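Long-range contacts in orotidine 5'-phosphate decarboxylase (PDB 4DBD), which probably catalyses the decarboxylation of orotidine 5'-monophosphate to uridine 5'-monophosphate, the last step of de novo UMP synthesis: residues Leu19-Asn24 against Asn195-Leu200; Ser4-Ala9 against Asn24-Ile29. All coordinates share one frame; numbering follows the deposited sequence.

Contact 1 of 2, residues Leu19-Asn24 against Asn195-Leu200; sequences LKEMEN and NPLTAL
M22 reaches from helix 16-22 to the first turn of helix 196-210, and its terminal methyl is the bump that fills the hollow there. CE lies 3.7 Å from P196 CB and 3.4 Å from P196 O, with L197 N a little further back. CG stands anti to the carbonyl carbon (chi1 -59°), and the chain runs extended beyond it, which carries the sulfur and methyl across the groove between the helices. L200 answers from the other helix. Its CD2 settles against the base of the methionine, 3.7 Å from M22 CG and close to CB as well, and the two side chains cross obliquely. A second, shallower fit lies towards solvent, where L197 CD2 rests 3.5 Å from E21 CB and also touches CG, packing on the aliphatic part of the glutamate. An alanine in place of M22 would probably leave a gap beside the first turn of helix 196-210, with P196 CB deprived of its methyl neighbour and L200 CD2 keeping, of its contacts to this residue, the one to CB. I190 of helix 188-191 touches both M22 and P196, and L8 of strand 6-10 touches the methionine. The pair thus joins the first helix of the TIM barrel to the last, closing the outer helical ring. N195 is the N-cap of helix 196-210, where its OD1 accepts from T198 N at 3.2 Å and, weakly, from L197 N. P196 O, although grazed by the methionine methyl, is bonded by L200 N at 3.0 Å. No hydrogen bond or salt bridge crosses between the segments, so the contact between them rests on apolar packing; a long, weak ion pair from E21 to R201 lies just beyond it.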
# COMPACT_ATOMS: atom_id res chain seq x y z
N LEU A 19 7.01 -21.48 13.80
CA LEU A 19 5.62 -21.04 13.72
C LEU A 19 4.66 -22.06 14.32
O LEU A 19 3.64 -21.70 14.89
CB LEU A 19 5.24 -20.71 12.27
CG LEU A 19 6.11 -19.61 11.64
CD1 LEU A 19 5.83 -19.43 10.15
CD2 LEU A 19 5.91 -18.29 12.38
N LYS A 20 5.00 -23.35 14.22
CA LYS A 20 4.13 -24.39 14.76
C LYS A 20 4.03 -24.38 16.29
O LYS A 20 2.99 -24.72 16.84
CB LYS A 20 4.54 -25.78 14.25
CG LYS A 20 4.22 -26.00 12.78
CD LYS A 20 2.72 -25.89 12.50
CE LYS A 20 1.94 -27.00 13.17
NZ LYS A 20 0.47 -26.94 12.87
N GLU A 21 5.11 -23.98 16.96
CA GLU A 21 5.07 -23.79 18.41
C GLU A 21 4.29 -22.54 18.77
O GLU A 21 3.53 -22.52 19.74
CB GLU A 21 6.47 -23.70 19.00
CG GLU A 21 7.18 -25.04 19.14
CD GLU A 21 6.36 -26.07 19.91
OE1 GLU A 21 6.13 -25.88 21.13
OE2 GLU A 21 5.93 -27.07 19.29
N MET A 22 4.50 -21.49 17.98
CA MET A 22 3.82 -20.22 18.23
C MET A 22 2.33 -20.34 17.98
O MET A 22 1.54 -19.64 18.60
CB MET A 22 4.41 -19.13 17.34
CG MET A 22 5.89 -18.89 17.54
SD MET A 22 6.40 -17.41 16.64
CE MET A 22 7.89 -16.96 17.54
N GLU A 23 1.94 -21.25 17.08
CA GLU A 23 0.56 -21.33 16.62
C GLU A 23 -0.48 -21.26 17.76
O GLU A 23 -1.49 -20.56 17.64
CB GLU A 23 0.35 -22.57 15.75
CG GLU A 23 -0.29 -23.76 16.45
CD GLU A 23 -0.38 -24.99 15.57
OE1 GLU A 23 -0.61 -26.10 16.10
OE2 GLU A 23 -0.20 -24.84 14.34
N ASN A 24 -0.23 -21.99 18.84
CA ASN A 24 -1.18 -22.03 19.95
C ASN A 24 -0.85 -21.00 21.02
O ASN A 24 -1.42 -21.01 22.11
CB ASN A 24 -1.25 -23.43 20.56
CG ASN A 24 0.06 -23.86 21.19
OD1 ASN A 24 1.12 -23.38 20.81
ND2 ASN A 24 -0.02 -24.76 22.16
N ASN A 195 16.01 -16.00 20.67
CA ASN A 195 15.04 -17.08 20.55
C ASN A 195 13.63 -16.51 20.43
O ASN A 195 13.04 -16.11 21.43
CB ASN A 195 15.13 -18.04 21.74
CG ASN A 195 14.44 -19.37 21.47
OD1 ASN A 195 13.33 -19.40 20.95
ND2 ASN A 195 15.11 -20.46 21.81
N PRO A 196 13.10 -16.46 19.19
CA PRO A 196 11.77 -15.89 18.96
C PRO A 196 10.67 -16.56 19.78
O PRO A 196 9.75 -15.86 20.22
CB PRO A 196 11.53 -16.17 17.47
CG PRO A 196 12.88 -16.21 16.88
CD PRO A 196 13.76 -16.85 17.93
N LEU A 197 10.73 -17.88 19.98
CA LEU A 197 9.71 -18.53 20.79
C LEU A 197 9.81 -18.07 22.25
O LEU A 197 8.80 -17.82 22.91
CB LEU A 197 9.81 -20.05 20.70
CG LEU A 197 8.80 -20.84 21.55
CD1 LEU A 197 7.36 -20.32 21.42
CD2 LEU A 197 8.88 -22.33 21.20
N THR A 198 11.03 -18.00 22.76
CA THR A 198 11.23 -17.56 24.14
C THR A 198 10.72 -16.14 24.35
O THR A 198 10.05 -15.86 25.35
CB THR A 198 12.71 -17.65 24.56
OG1 THR A 198 13.17 -18.99 24.38
CG2 THR A 198 12.87 -17.26 26.03
N ALA A 199 11.03 -15.25 23.42
CA ALA A 199 10.55 -13.87 23.51
C ALA A 199 9.02 -13.80 23.44
O ALA A 199 8.39 -13.10 24.23
CB ALA A 199 11.19 -13.01 22.45
N LEU A 200 8.41 -14.53 22.52
CA LEU A 200 6.96 -14.59 22.50
C LEU A 200 6.40 -15.06 23.84
O LEU A 200 5.45 -14.50 24.36
CB LEU A 200 6.43 -15.45 21.34
CG LEU A 200 4.93 -15.75 21.36
CD1 LEU A 200 4.05 -14.49 21.31
CD2 LEU A 200 4.56 -16.71 20.22

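Contact 2 of 2, residues Ser4-Ala9 against Asn24-Ile29; sequences SRVILA and NELYGI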
# COMPACT_ATOMS: atom_id res chain seq x y z
N SER A 4 -3.42 -16.12 24.06
CA SER A 4 -2.55 -15.04 23.62
C SER A 4 -3.32 -13.88 23.00
O SER A 4 -4.39 -14.06 22.41
CB SER A 4 -1.50 -15.55 22.62
OG SER A 4 -0.62 -14.51 22.23
N ARG A 5 -2.76 -12.69 23.14
CA ARG A 5 -3.33 -11.47 22.60
C ARG A 5 -2.40 -10.93 21.54
O ARG A 5 -2.54 -9.77 21.12
CB ARG A 5 -3.44 -10.44 23.71
CG ARG A 5 -4.35 -10.83 24.84
CD ARG A 5 -5.77 -10.51 24.49
NE ARG A 5 -6.65 -10.58 25.66
CZ ARG A 5 -7.64 -9.72 25.89
NH1 ARG A 5 -7.86 -8.72 25.04
NH2 ARG A 5 -8.40 -9.85 26.97
N VAL A 6 -1.42 -11.74 21.15
CA VAL A 6 -0.38 -11.28 20.23
C VAL A 6 -0.62 -11.69 18.78
O VAL A 6 -0.94 -12.85 18.49
CB VAL A 6 1.01 -11.78 20.64
CG1 VAL A 6 2.03 -11.43 19.57
CG2 VAL A 6 1.42 -11.19 21.98
N ILE A 7 -0.47 -10.73 17.87
CA ILE A 7 -0.44 -11.03 16.44
C ILE A 7 0.99 -10.83 15.97
O ILE A 7 1.53 -9.72 16.08
CB ILE A 7 -1.40 -10.11 15.64
CG1 ILE A 7 -2.86 -10.41 15.98
CG2 ILE A 7 -1.15 -10.28 14.14
CD1 ILE A 7 -3.83 -9.35 15.51
N LEU A 8 1.62 -11.89 15.47
CA LEU A 8 2.99 -11.78 14.99
C LEU A 8 3.05 -11.02 13.68
O LEU A 8 2.39 -11.39 12.71
CB LEU A 8 3.63 -13.17 14.79
CG LEU A 8 5.02 -13.17 14.14
CD1 LEU A 8 6.03 -12.42 15.03
CD2 LEU A 8 5.51 -14.60 13.87
N ALA A 9 3.84 -9.95 13.64
CA ALA A 9 4.05 -9.25 12.38
C ALA A 9 5.24 -9.90 11.71
O ALA A 9 6.39 -9.58 12.02
CB ALA A 9 4.30 -7.76 12.61
N ASN A 24 -0.23 -21.99 18.84
CA ASN A 24 -1.18 -22.03 19.95
C ASN A 24 -0.85 -21.00 21.02
O ASN A 24 -1.42 -21.01 22.11
CB ASN A 24 -1.25 -23.43 20.56
CG ASN A 24 0.06 -23.86 21.19
OD1 ASN A 24 1.12 -23.38 20.81
ND2 ASN A 24 -0.02 -24.76 22.16
N GLU A 25 0.09 -20.11 20.70
CA GLU A 25 0.45 -19.01 21.59
C GLU A 25 0.46 -17.68 20.85
O GLU A 25 1.13 -16.73 21.26
CB GLU A 25 1.78 -19.29 22.26
CG GLU A 25 1.67 -20.40 23.27
CD GLU A 25 3.00 -21.04 23.57
OE1 GLU A 25 3.72 -20.51 24.44
OE2 GLU A 25 3.32 -22.06 22.93
N LEU A 26 -0.29 -17.64 19.76
CA LEU A 26 -0.57 -16.42 19.02
C LEU A 26 -2.06 -16.40 18.77
O LEU A 26 -2.68 -17.46 18.67
CB LEU A 26 0.13 -16.42 17.66
CG LEU A 26 1.64 -16.22 17.62
CD1 LEU A 26 2.16 -16.40 16.21
CD2 LEU A 26 1.99 -14.84 18.15
N TYR A 27 -2.64 -15.21 18.67
CA TYR A 27 -3.98 -15.11 18.13
C TYR A 27 -3.94 -15.19 16.61
O TYR A 27 -4.79 -15.82 15.98
CB TYR A 27 -4.66 -13.81 18.55
CG TYR A 27 -5.93 -13.57 17.78
CD1 TYR A 27 -7.11 -14.21 18.14
CD2 TYR A 27 -5.94 -12.72 16.68
CE1 TYR A 27 -8.27 -14.00 17.44
CE2 TYR A 27 -7.11 -12.50 15.97
CZ TYR A 27 -8.27 -13.15 16.35
OH TYR A 27 -9.43 -12.94 15.66
N GLY A 28 -2.94 -14.54 16.03
CA GLY A 28 -2.83 -14.46 14.59
C GLY A 28 -1.42 -14.16 14.13
O GLY A 28 -0.51 -13.92 14.93
N ILE A 29 -1.26 -14.16 12.81
CA ILE A 29 0.00 -13.83 12.18
C ILE A 29 -0.33 -12.83 11.08
O ILE A 29 -1.26 -13.05 10.30
CB ILE A 29 0.63 -15.07 11.54
CG1 ILE A 29 1.05 -16.05 12.62
CG2 ILE A 29 1.80 -14.67 10.65
CD1 ILE A 29 1.39 -17.43 12.10
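I7 and L8 pair with G28 and I29 at the start of two parallel strands, and V6 faces the L26-Y27 loop just before the second. V6 O accepts from Y27 N at 2.9 Å, and L8 N donates to G28 O at 3.0 Å with an N-H...O angle of 151°. Between these bonds I7 CA approaches the same G28 O at 3.3 Å, a CA-H...O contact. This is the tight part. L26 starts out pointing away from strand 6-10, but its CG is anti to the carbonyl carbon (chi1 -73°) and its two methyls come back to it: CD2 lies 3.7 Å from V6 CG1, and CD1 lies 3.8 Å from L8 CB. V6 and L26 also touch L200, so this side is buried beneath helix 196-210. The strands are the first two of the eight-stranded TIM barrel, joined through helix 16-22 in a right-handed beta-alpha-beta crossover. On the other face I7 and Y27 run side by side in the same direction, with I7 CG1 in the plane of the tyrosine ring at its edge, 3.9 Å from CD2. G28, having no side chain, leaves this place to I7 CG1 and the ring. The tyrosine OH is bonded to E55, and its ring stacks with Y183. Towards S4 and E25 the contact nears solvent: the serine still fits closely, but the E25 side chain, leaving its backbone away from segment 4-9, stays clear of it. S4 OG accepts from V6 N at 3.1 Å, forming an ST turn, and stands 3.0 Å from E25 O, but N204 OD1 is another acceptor for the serine proton. N204 ND2 in turn donates to E25 O. The E25 carboxylate forms a salt bridge with R201.

In the fold
Contacts 1 and 2 lie in successive layers of the barrel wall, their centres 9 Å apart, with contact 1 between outer helices and contact 2 between strands. L200 joins them, its CD2 reaching L26 CD2 at 3.8 Å, while L19 CD2 meets L8 CD2 at 4.0 Å. Helix 16-22 therefore packs on strand 6-10, the strand that precedes it, and the chain continues from it through N24, common to both contacts, to strand 28-32. Contact 2 lies nearer the predicted substrate site, since the side chain of I7 is about 4 Å from that of K30. Contact 1 is more remote, with the L200 side chain about 9 Å from that of Y173, also predicted to bind substrate.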